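Local coordinates for protein fusarinine C esterase sidJ (PDB 6GUP) that hydrolyses the ester bonds of the fungal siderophore fusarinine C, releasing fusarinine and iron, but does not cleave triacetylfusarinine C, at residues 165-170 with 250-255; 171-175 with 221-225; 194-199 with 214-219; 241-246 with 255-260. The contacts are given in a common frame with arbitrary orientation. Residue numbers count along the deposited sequence, not the author numbering.

How the contacts relate
All four contacts lie in the part of this alpha/beta-hydrolase between strand 159-163 and strand 278-283, two neighbouring parallel strands of the central sheet. The intervening chain is mainly helical. Contact 1 lies nearest the centre of the chain, its Pro165 packs on strand 278-283, and it closes the longest loop. Contact 2 is nested inside that loop, and contact 3 inside contact 2. Contacts 1 and 2 share helix 168-178, their centres about 12 Å apart. Contacts 2 and 3 share helix 216-222, with centres about 13 Å apart. Contact 4 crosses contact 1 along the chain and shares Asp255 with it, their centres about 11 Å apart. Contacts 2 and 3 pack the insertion's helices together; contact 1 links it to the sheet.

Contact 1: residues 165-170 with 250-255; sequences PVSDRE and DLFSSD
Residues 165-167 are extended and lead from strand 159-163 into helix 168-178. Residues 250-255 form an irregular loop. The backbones are closest at Ser167 and Phe252, with CA atoms 4.9 Å apart. Ser167 (chi1 t) is the N-cap of the helix that follows a sheet strand in this alpha/beta-hydrolase fold, and the 250-255 loop binds to that cap. Ser167 OG accepts from Glu170 N at 3.0 Å. The same OG donates to Ser253 OG at 2.7 Å, and Ser253 OG donates to Asp250 OD1 at a very short 2.5 Å. Arg169 (ttt, chi4 -96°) forms a two-pronged salt bridge to Asp255, NH2 to OD1 at 2.9 Å and NH1 to OD2 at 3.1 Å. Glu170 OE1 accepts from Ser254 N at 3.0 Å, and its OE2 from Ser254 OG at 2.7 Å. A water joins Ser167 N (3.0 Å) to Phe252 O (2.7 Å). Val166 points away and touches Asp286 of a probable Ser-His-Asp triad. Pro165 CB makes a CH-pi contact, 3.6 Å from the Phe252 ring centroid.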
loop_
_atom_site.group_PDB
_atom_site.type_symbol
_atom_site.label_atom_id
_atom_site.label_comp_id
_atom_site.label_asym_id
_atom_site.label_seq_id
_atom_site.Cartn_x
_atom_site.Cartn_y
_atom_site.Cartn_z
ATOM N N PRO A 165 18.457 11.809 3.791
ATOM C CA PRO A 165 18.081 11.421 5.155
ATOM C C PRO A 165 17.948 12.662 6.036
ATOM O O PRO A 165 18.952 13.258 6.433
ATOM C CB PRO A 165 19.240 10.527 5.606
ATOM C CG PRO A 165 20.402 10.980 4.800
ATOM C CD PRO A 165 19.854 11.443 3.483
ATOM N N VAL A 166 16.703 13.038 6.318
ATOM C CA VAL A 166 16.375 14.319 6.934
ATOM C C VAL A 166 15.570 14.078 8.210
ATOM O O VAL A 166 14.686 13.220 8.243
ATOM C CB VAL A 166 15.586 15.199 5.933
ATOM C CG1 VAL A 166 14.934 16.401 6.610
ATOM C CG2 VAL A 166 16.507 15.663 4.812
ATOM N N SER A 167 15.890 14.845 9.251
ATOM C CA SER A 167 15.165 14.786 10.519
ATOM C C SER A 167 13.774 15.402 10.371
ATOM O O SER A 167 13.648 16.578 10.019
ATOM C CB SER A 167 15.943 15.516 11.621
ATOM O OG SER A 167 15.155 15.690 12.788
ATOM N N ASP A 168 12.742 14.598 10.629
ATOM C CA ASP A 168 11.358 15.086 10.670
ATOM C C ASP A 168 11.163 16.100 11.792
ATOM O O ASP A 168 10.449 17.088 11.620
ATOM C CB ASP A 168 10.365 13.930 10.858
ATOM C CG ASP A 168 10.221 13.064 9.617
ATOM O OD1 ASP A 168 10.087 13.614 8.503
ATOM O OD2 ASP A 168 10.224 11.823 9.760
ATOM N N ARG A 169 11.791 15.838 12.937
ATOM C CA ARG A 169 11.789 16.767 14.068
ATOM C C ARG A 169 12.301 18.150 13.659
ATOM O O ARG A 169 11.644 19.159 13.922
ATOM C CB ARG A 169 12.624 16.209 15.231
ATOM C CG ARG A 169 13.073 17.255 16.238
ATOM C CD ARG A 169 13.860 16.667 17.389
ATOM N NE ARG A 169 14.459 17.756 18.163
ATOM C CZ ARG A 169 15.704 18.226 18.031
ATOM N NH1 ARG A 169 16.096 19.236 18.808
ATOM N NH2 ARG A 169 16.576 17.696 17.172
ATOM N N GLU A 170 13.473 18.184 13.030
ATOM C CA GLU A 170 14.066 19.446 12.569
ATOM C C GLU A 170 13.326 20.060 11.378
ATOM O O GLU A 170 13.355 21.278 11.204
ATOM C CB GLU A 170 15.555 19.279 12.253
ATOM C CG GLU A 170 16.416 19.189 13.503
ATOM C CD GLU A 170 17.898 19.249 13.210
ATOM O OE1 GLU A 170 18.354 18.573 12.265
ATOM O OE2 GLU A 170 18.617 19.959 13.945
ATOM N N ASP A 250 14.213 9.667 15.214
ATOM C CA ASP A 250 15.187 10.755 15.224
ATOM C C ASP A 250 16.630 10.237 15.113
ATOM O O ASP A 250 17.393 10.240 16.082
ATOM C CB ASP A 250 14.981 11.621 16.478
ATOM C CG ASP A 250 15.723 12.944 16.415
ATOM O OD1 ASP A 250 16.029 13.410 15.299
ATOM O OD2 ASP A 250 15.991 13.525 17.488
ATOM N N LEU A 251 16.980 9.796 13.906
ATOM C CA LEU A 251 18.319 9.293 13.588
ATOM C C LEU A 251 19.216 10.368 12.968
ATOM O O LEU A 251 20.438 10.295 13.099
ATOM C CB LEU A 251 18.221 8.104 12.623
ATOM C CG LEU A 251 17.503 6.853 13.140
ATOM C CD1 LEU A 251 17.169 5.908 11.995
ATOM C CD2 LEU A 251 18.341 6.138 14.189
ATOM N N PHE A 252 18.610 11.364 12.313
ATOM C CA PHE A 252 19.334 12.295 11.440
ATOM C C PHE A 252 19.339 13.761 11.902
ATOM O O PHE A 252 19.671 14.650 11.111
ATOM C CB PHE A 252 18.763 12.194 10.016
ATOM C CG PHE A 252 18.715 10.787 9.478
ATOM C CD1 PHE A 252 19.872 10.014 9.418
ATOM C CD2 PHE A 252 17.518 10.233 9.024
ATOM C CE1 PHE A 252 19.838 8.717 8.924
ATOM C CE2 PHE A 252 17.479 8.936 8.530
ATOM C CZ PHE A 252 18.640 8.176 8.480
ATOM N N SER A 253 19.000 14.022 13.169
ATOM C CA SER A 253 19.048 15.391 13.710
ATOM C C SER A 253 20.489 15.877 13.871
ATOM O O SER A 253 21.368 15.118 14.279
ATOM C CB SER A 253 18.309 15.503 15.049
ATOM O OG SER A 253 16.918 15.664 14.841
ATOM N N SER A 254 20.709 17.149 13.550
ATOM C CA SER A 254 22.040 17.756 13.561
ATOM C C SER A 254 22.631 17.988 14.954
ATOM O O SER A 254 23.848 18.131 15.081
ATOM C CB SER A 254 22.023 19.077 12.783
ATOM O OG SER A 254 21.230 20.053 13.437
ATOM N N ASP A 255 21.784 18.027 15.986
ATOM C CA ASP A 255 22.238 18.262 17.369
ATOM C C ASP A 255 22.388 16.984 18.219
ATOM O O ASP A 255 22.528 17.074 19.443
ATOM C CB ASP A 255 21.326 19.290 18.070
ATOM C CG ASP A 255 19.892 18.802 18.251
ATOM O OD1 ASP A 255 19.464 17.877 17.527
ATOM O OD2 ASP A 255 19.184 19.361 19.114
HETATM O O HOH W 1 18.520 16.238 9.228
#

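Contact 2: residues 171-175 with 221-225; sequences AIQWV and LVYPA
Residues 171-175 are regular helix, with Val175 N bonded to Ala171 O at 3.0 Å. Opposite them, residues 221-225 run from the weakly bonded end of helix 216-222 into a turn. The nearest CA pairs are Ile172 with Val222 at 6.4 Å and Ala171 with Pro224 at 7.6 Å. No hydrogen bond crosses; the contact is apolar. Leu221 contributes its backbone, with O 4.1 Å from Val175 CG1. Val222 (chi1 p) sets CG2 3.6 Å from Ile172 CG2 and 4.2 Å from Val175 CG1. Its carbonyl O is buried without a polar partner, 3.8 Å from Val175 CG1. Tyr223 points its CB away, yet its CD1 is 4.2 Å from CD1 of Ile172 (mt). Pro224, partly exposed, ends the contact, its CG 3.9 Å from Val175 CG2 and 4.5 Å from Ala171 CB. Around this seam, helix 185-205 supplies Phe192 against both Ile172 and Val222, and Ile188 against Val175. Helix 231-238 brings Leu237 against Ile172 and Tyr223. Helix 168-178 is thus packed against three helices of the insertion.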
loop_
_atom_site.group_PDB
_atom_site.type_symbol
_atom_site.label_atom_id
_atom_site.label_comp_id
_atom_site.label_asym_id
_atom_site.label_seq_id
_atom_site.Cartn_x
_atom_site.Cartn_y
_atom_site.Cartn_z
ATOM N N ALA A 171 12.674 19.228 10.565
ATOM C CA ALA A 171 11.807 19.721 9.489
ATOM C C ALA A 171 10.590 20.476 10.028
ATOM O O ALA A 171 10.194 21.494 9.461
ATOM C CB ALA A 171 11.364 18.581 8.584
ATOM N N ILE A 172 10.011 19.978 11.121
ATOM C CA ILE A 172 8.882 20.646 11.780
ATOM C C ILE A 172 9.320 21.970 12.425
ATOM O O ILE A 172 8.603 22.966 12.332
ATOM C CB ILE A 172 8.180 19.714 12.802
ATOM C CG1 ILE A 172 7.489 18.563 12.057
ATOM C CG2 ILE A 172 7.148 20.480 13.625
ATOM C CD1 ILE A 172 7.020 17.423 12.936
ATOM N N GLN A 173 10.492 21.974 13.066
ATOM C CA GLN A 173 11.102 23.208 13.599
ATOM C C GLN A 173 11.258 24.292 12.524
ATOM O O GLN A 173 11.034 25.475 12.787
ATOM C CB GLN A 173 12.474 22.914 14.221
ATOM C CG GLN A 173 12.426 22.148 15.537
ATOM C CD GLN A 173 13.800 21.722 16.032
ATOM O OE1 GLN A 173 14.830 22.150 15.508
ATOM N NE2 GLN A 173 13.818 20.873 17.053
ATOM N N TRP A 174 11.642 23.866 11.322
ATOM C CA TRP A 174 11.807 24.753 10.167
ATOM C C TRP A 174 10.465 25.230 9.601
ATOM O O TRP A 174 10.356 26.372 9.148
ATOM C CB TRP A 174 12.620 24.022 9.096
ATOM C CG TRP A 174 13.062 24.829 7.911
ATOM C CD1 TRP A 174 12.927 24.473 6.608
ATOM C CD2 TRP A 174 13.733 26.100 7.913
ATOM N NE1 TRP A 174 13.463 25.434 5.788
ATOM C CE2 TRP A 174 13.968 26.445 6.561
ATOM C CE3 TRP A 174 14.167 26.974 8.919
ATOM C CZ2 TRP A 174 14.609 27.635 6.189
ATOM C CZ3 TRP A 174 14.801 28.162 8.550
ATOM C CH2 TRP A 174 15.016 28.478 7.194
ATOM N N VAL A 175 9.460 24.353 9.621
ATOM C CA VAL A 175 8.078 24.720 9.269
ATOM C C VAL A 175 7.506 25.750 10.255
ATOM O O VAL A 175 6.848 26.703 9.837
ATOM C CB VAL A 175 7.159 23.470 9.174
ATOM C CG1 VAL A 175 5.675 23.835 9.183
ATOM C CG2 VAL A 175 7.485 22.679 7.915
ATOM N N LEU A 221 -0.808 20.631 7.849
ATOM C CA LEU A 221 -0.321 22.013 7.906
ATOM C C LEU A 221 1.091 22.108 8.470
ATOM O O LEU A 221 1.850 23.002 8.088
ATOM C CB LEU A 221 -1.244 22.888 8.758
ATOM C CG LEU A 221 -2.707 23.004 8.329
ATOM C CD1 LEU A 221 -3.403 24.069 9.159
ATOM C CD2 LEU A 221 -2.846 23.301 6.842
ATOM N N VAL A 222 1.426 21.202 9.387
ATOM C CA VAL A 222 2.743 21.182 10.028
ATOM C C VAL A 222 3.665 20.060 9.541
ATOM O O VAL A 222 4.878 20.158 9.729
ATOM C CB VAL A 222 2.624 21.152 11.577
ATOM C CG1 VAL A 222 2.052 19.831 12.096
ATOM C CG2 VAL A 222 3.971 21.450 12.225
ATOM N N TYR A 223 3.110 19.014 8.922
ATOM C CA TYR A 223 3.904 17.854 8.532
ATOM C C TYR A 223 4.123 17.773 7.008
ATOM O O TYR A 223 3.191 17.451 6.268
ATOM C CB TYR A 223 3.278 16.568 9.085
ATOM C CG TYR A 223 4.216 15.372 9.126
ATOM C CD1 TYR A 223 5.577 15.510 9.446
ATOM C CD2 TYR A 223 3.738 14.089 8.877
ATOM C CE1 TYR A 223 6.423 14.415 9.488
ATOM C CE2 TYR A 223 4.583 12.989 8.927
ATOM C CZ TYR A 223 5.920 13.156 9.227
ATOM O OH TYR A 223 6.752 12.062 9.273
ATOM N N PRO A 224 5.358 18.084 6.540
ATOM C CA PRO A 224 5.767 18.028 5.125
ATOM C C PRO A 224 5.495 16.703 4.417
ATOM O O PRO A 224 5.136 16.705 3.237
ATOM C CB PRO A 224 7.280 18.260 5.191
ATOM C CG PRO A 224 7.479 19.082 6.404
ATOM C CD PRO A 224 6.441 18.635 7.382
ATOM N N ALA A 225 5.686 15.591 5.126
ATOM C CA ALA A 225 5.390 14.258 4.587
ATOM C C ALA A 225 3.911 14.081 4.218
ATOM O O ALA A 225 3.597 13.327 3.296
ATOM C CB ALA A 225 5.820 13.180 5.570
#

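Contact 3: residues 194-199 with 214-219; sequences KLTSMA and LPLAMT
Here a helix packs against the N-terminal turn of another helix, in the helical insertion of an alpha/beta-hydrolase. Residues 194-199 are regular helix within 185-205. Residues 214-215 are extended and lead into helix 216-222, with Pro215 at the N-cap position. Thr219 N bonds to Pro215 O at 3.0 Å in the first turn. The nearest CA atoms are those of Leu195 and Leu214, 7.4 Å apart. No hydrogen bond crosses. Leu195 (mt) has a CA-to-CB bond directed sideways, but its methyls reach the other segment. Its CD2 is 3.7 Å from Met218 CB, 3.9 Å from Thr219 CG2 and 4.1 Å from Leu214 CB. Leu214 (mt) points toward the helix, its CD1 4.3 Å from Ala199 CB. Met198 and Met218 share the rotamer mtp and point toward each other's segments. Met198 CE lies 3.7 Å from Pro215 CD and 3.9 Å from Leu214 CD2. Met198 SD is 4.4 Å from Met218 CE. Phe234 of helix 231-238 packs on Leu195, Ala199 and Leu214. At the solvent-exposed side, the all-t side chain of Lys194 lays its aliphatic part on the contact, with CD 3.7 Å from Met218 CE.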
loop_
_atom_site.group_PDB
_atom_site.type_symbol
_atom_site.label_atom_id
_atom_site.label_comp_id
_atom_site.label_asym_id
_atom_site.label_seq_id
_atom_site.Cartn_x
_atom_site.Cartn_y
_atom_site.Cartn_z
ATOM N N LYS A 194 -2.151 23.046 19.597
ATOM C CA LYS A 194 -3.355 22.237 19.789
ATOM C C LYS A 194 -3.074 20.751 19.534
ATOM O O LYS A 194 -3.548 19.900 20.285
ATOM C CB LYS A 194 -4.487 22.731 18.881
ATOM C CG LYS A 194 -5.858 22.158 19.203
ATOM C CD LYS A 194 -6.956 22.967 18.524
ATOM C CE LYS A 194 -8.257 22.194 18.395
ATOM N NZ LYS A 194 -9.235 22.922 17.537
ATOM N N LEU A 195 -2.296 20.452 18.492
ATOM C CA LEU A 195 -1.919 19.067 18.161
ATOM C C LEU A 195 -1.080 18.388 19.251
ATOM O O LEU A 195 -1.295 17.211 19.546
ATOM C CB LEU A 195 -1.181 18.993 16.814
ATOM C CG LEU A 195 -2.015 19.112 15.532
ATOM C CD1 LEU A 195 -1.095 19.232 14.324
ATOM C CD2 LEU A 195 -2.964 17.935 15.362
ATOM N N THR A 196 -0.127 19.121 19.832
ATOM C CA THR A 196 0.668 18.612 20.961
ATOM C C THR A 196 -0.213 18.340 22.175
ATOM O O THR A 196 -0.159 17.254 22.749
ATOM C CB THR A 196 1.803 19.582 21.367
ATOM O OG1 THR A 196 1.288 20.913 21.483
ATOM C CG2 THR A 196 2.932 19.565 20.344
ATOM N N SER A 197 -1.035 19.323 22.537
ATOM C CA SER A 197 -1.981 19.199 23.653
ATOM C C SER A 197 -2.935 18.008 23.494
ATOM O O SER A 197 -3.224 17.309 24.468
ATOM C CB SER A 197 -2.783 20.495 23.807
ATOM O OG SER A 197 -3.723 20.403 24.865
ATOM N N MET A 198 -3.420 17.794 22.270
ATOM C CA MET A 198 -4.231 16.615 21.935
ATOM C C MET A 198 -3.435 15.323 22.077
ATOM O O MET A 198 -3.921 14.347 22.655
ATOM C CB MET A 198 -4.756 16.701 20.499
ATOM C CG MET A 198 -5.870 17.710 20.297
ATOM S SD MET A 198 -6.235 17.954 18.550
ATOM C CE MET A 198 -6.999 16.381 18.165
ATOM N N ALA A 199 -2.219 15.328 21.535
ATOM C CA ALA A 199 -1.355 14.151 21.526
ATOM C C ALA A 199 -0.892 13.734 22.925
ATOM O O ALA A 199 -0.812 12.538 23.219
ATOM C CB ALA A 199 -0.157 14.383 20.618
ATOM N N LEU A 214 -4.865 11.745 14.871
ATOM C CA LEU A 214 -5.074 13.189 14.891
ATOM C C LEU A 214 -5.638 13.632 13.539
ATOM O O LEU A 214 -5.424 12.947 12.534
ATOM C CB LEU A 214 -3.766 13.922 15.203
ATOM C CG LEU A 214 -3.109 13.551 16.540
ATOM C CD1 LEU A 214 -1.699 14.115 16.623
ATOM C CD2 LEU A 214 -3.943 14.025 17.720
ATOM N N PRO A 215 -6.366 14.769 13.505
ATOM C CA PRO A 215 -7.012 15.195 12.258
ATOM C C PRO A 215 -6.014 15.504 11.146
ATOM O O PRO A 215 -5.023 16.201 11.379
ATOM C CB PRO A 215 -7.778 16.467 12.660
ATOM C CG PRO A 215 -7.845 16.443 14.143
ATOM C CD PRO A 215 -6.609 15.733 14.593
ATOM N N LEU A 216 -6.286 14.976 9.955
ATOM C CA LEU A 216 -5.425 15.178 8.788
ATOM C C LEU A 216 -5.403 16.657 8.380
ATOM O O LEU A 216 -4.357 17.175 7.985
ATOM C CB LEU A 216 -5.885 14.282 7.622
ATOM C CG LEU A 216 -4.925 13.893 6.488
ATOM C CD1 LEU A 216 -4.573 15.074 5.601
ATOM C CD2 LEU A 216 -3.665 13.199 6.991
ATOM N N ALA A 217 -6.551 17.327 8.499
ATOM C CA ALA A 217 -6.656 18.775 8.264
ATOM C C ALA A 217 -5.596 19.567 9.032
ATOM O O ALA A 217 -4.971 20.467 8.475
ATOM C CB ALA A 217 -8.044 19.275 8.639
ATOM N N MET A 218 -5.401 19.211 10.301
ATOM C CA MET A 218 -4.443 19.886 11.184
ATOM C C MET A 218 -2.989 19.444 10.974
ATOM O O MET A 218 -2.106 20.291 10.844
ATOM C CB MET A 218 -4.843 19.673 12.649
ATOM C CG MET A 218 -6.178 20.309 13.009
ATOM S SD MET A 218 -6.698 19.985 14.705
ATOM C CE MET A 218 -5.662 21.121 15.618
ATOM N N THR A 219 -2.744 18.132 10.950
ATOM C CA THR A 219 -1.371 17.594 10.883
ATOM C C THR A 219 -0.628 17.943 9.590
ATOM O O THR A 219 0.577 18.200 9.619
ATOM C CB THR A 219 -1.329 16.058 11.054
ATOM O OG1 THR A 219 -2.182 15.436 10.086
ATOM C CG2 THR A 219 -1.759 15.651 12.459
#

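Contact 4: residues 241-246 with 255-260; sequences ESPESP and DLSDEQ
The NE2 end of the Gln260 side-chain amide sits against the backbone of a turn at residues 242-245. Gln260 NE2 gives a weak hydrogen bond to Ser242 O at 3.3 Å. The same NE2 is 2.8 Å from Pro243 O, but the angle is too poor for a hydrogen bond. It is 3.0 Å from Glu244 O. With chi1 m and chi2 t, Gln260 brings NE2 up to the turn. Residues 241-246 have no regular structure, and residues 255-257 lead into helix 258-262. CA distances are 6.9 Å for Ser245 and Gln260, and 7.3 Å for Pro243 and Leu256. Ser242 (chi1 p) holds the turn as an ST motif, its OG accepting from Ser245 N at a very short 2.5 Å. Pro246 CG packs 3.8 Å from CD2 of Leu256 (mt). Two acids also meet, Glu241 OE2 and Asp255 OD2, 3.4 Å apart. Asp255 is salt-bridged to Arg169, which probably offsets part of the repulsion. Leu256 O accepts from Arg301. Ser257 OG accepts from Gln260 N at 3.2 Å, and Ser257 N donates to Gln260 OE1 at 2.9 Å. These reciprocal bonds make a capping box, a known N-terminal helix motif, here at the start of helix 258-262.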
loop_
_atom_site.group_PDB
_atom_site.type_symbol
_atom_site.label_atom_id
_atom_site.label_comp_id
_atom_site.label_asym_id
_atom_site.label_seq_id
_atom_site.Cartn_x
_atom_site.Cartn_y
_atom_site.Cartn_z
ATOM N N GLU A 241 13.772 16.003 22.297
ATOM C CA GLU A 241 14.882 15.063 22.229
ATOM C C GLU A 241 15.676 15.215 23.510
ATOM O O GLU A 241 15.960 16.340 23.938
ATOM C CB GLU A 241 15.784 15.351 21.023
ATOM C CG GLU A 241 16.434 16.741 21.000
ATOM C CD GLU A 241 17.820 16.829 21.630
ATOM O OE1 GLU A 241 18.531 15.806 21.722
ATOM O OE2 GLU A 241 18.204 17.948 22.031
ATOM N N SER A 242 16.001 14.101 24.148
ATOM C CA SER A 242 16.833 14.174 25.327
ATOM C C SER A 242 18.288 14.221 24.893
ATOM O O SER A 242 18.697 13.418 24.050
ATOM C CB SER A 242 16.559 13.013 26.272
ATOM O OG SER A 242 17.233 11.827 25.937
ATOM N N PRO A 243 19.070 15.176 25.442
ATOM C CA PRO A 243 20.516 15.174 25.222
ATOM C C PRO A 243 21.196 13.819 25.479
ATOM O O PRO A 243 22.175 13.495 24.802
ATOM C CB PRO A 243 21.009 16.232 26.207
ATOM C CG PRO A 243 19.897 17.220 26.253
ATOM C CD PRO A 243 18.629 16.427 26.092
ATOM N N GLU A 244 20.679 13.045 26.437
ATOM C CA GLU A 244 21.133 11.663 26.644
ATOM C C GLU A 244 20.630 10.693 25.558
ATOM O O GLU A 244 21.403 9.842 25.110
ATOM C CB GLU A 244 20.770 11.153 28.052
ATOM C CG GLU A 244 21.840 11.414 29.111
ATOM C CD GLU A 244 22.256 12.872 29.219
ATOM O OE1 GLU A 244 23.440 13.129 29.524
ATOM O OE2 GLU A 244 21.405 13.761 29.002
ATOM N N SER A 245 19.366 10.816 25.130
ATOM C CA SER A 245 18.811 9.938 24.070
ATOM C C SER A 245 17.537 10.426 23.309
ATOM O O SER A 245 16.580 10.888 23.927
ATOM C CB SER A 245 18.555 8.538 24.645
ATOM O OG SER A 245 17.774 7.738 23.769
ATOM N N PRO A 246 17.524 10.287 21.961
ATOM C CA PRO A 246 16.386 10.584 21.073
ATOM C C PRO A 246 15.421 9.411 20.828
ATOM O O PRO A 246 15.636 8.308 21.333
ATOM C CB PRO A 246 17.083 10.943 19.760
ATOM C CG PRO A 246 18.275 10.062 19.756
ATOM C CD PRO A 246 18.755 10.089 21.173
ATOM N N ASP A 255 21.784 18.027 15.986
ATOM C CA ASP A 255 22.238 18.262 17.369
ATOM C C ASP A 255 22.388 16.984 18.219
ATOM O O ASP A 255 22.528 17.074 19.443
ATOM C CB ASP A 255 21.326 19.290 18.070
ATOM C CG ASP A 255 19.892 18.802 18.251
ATOM O OD1 ASP A 255 19.464 17.877 17.527
ATOM O OD2 ASP A 255 19.184 19.361 19.114
ATOM N N LEU A 256 22.368 15.810 17.581
ATOM C CA LEU A 256 22.661 14.553 18.274
ATOM C C LEU A 256 24.144 14.495 18.617
ATOM O O LEU A 256 24.983 14.928 17.828
ATOM C CB LEU A 256 22.290 13.337 17.417
ATOM C CG LEU A 256 20.825 13.157 17.009
ATOM C CD1 LEU A 256 20.670 11.860 16.228
ATOM C CD2 LEU A 256 19.888 13.170 18.208
ATOM N N SER A 257 24.456 13.958 19.793
ATOM C CA SER A 257 25.839 13.852 20.260
ATOM C C SER A 257 26.594 12.747 19.528
ATOM O O SER A 257 25.990 11.882 18.888
ATOM C CB SER A 257 25.874 13.579 21.766
ATOM O OG SER A 257 25.345 12.299 22.068
ATOM N N ASP A 258 27.919 12.782 19.645
ATOM C CA ASP A 258 28.784 11.729 19.100
ATOM C C ASP A 258 28.549 10.374 19.775
ATOM O O ASP A 258 28.734 9.332 19.143
ATOM C CB ASP A 258 30.265 12.120 19.208
ATOM C CG ASP A 258 30.661 13.215 18.227
ATOM O OD1 ASP A 258 30.247 13.160 17.049
ATOM O OD2 ASP A 258 31.406 14.130 18.631
ATOM N N GLU A 259 28.148 10.393 21.049
ATOM C CA GLU A 259 27.731 9.173 21.748
ATOM C C GLU A 259 26.511 8.545 21.067
ATOM O O GLU A 259 26.480 7.337 20.840
ATOM C CB GLU A 259 27.408 9.449 23.225
ATOM C CG GLU A 259 27.523 8.214 24.113
ATOM C CD GLU A 259 26.501 8.180 25.236
ATOM O OE1 GLU A 259 26.382 9.184 25.971
ATOM O OE2 GLU A 259 25.822 7.142 25.389
ATOM N N GLN A 260 25.523 9.377 20.740
ATOM C CA GLN A 260 24.290 8.920 20.079
ATOM C C GLN A 260 24.518 8.427 18.648
ATOM O O GLN A 260 23.925 7.425 18.241
ATOM C CB GLN A 260 23.228 10.023 20.098
ATOM C CG GLN A 260 22.624 10.235 21.481
ATOM C CD GLN A 260 22.029 11.618 21.697
ATOM O OE1 GLN A 260 22.202 12.529 20.886
ATOM N NE2 GLN A 260 21.323 11.780 22.805
#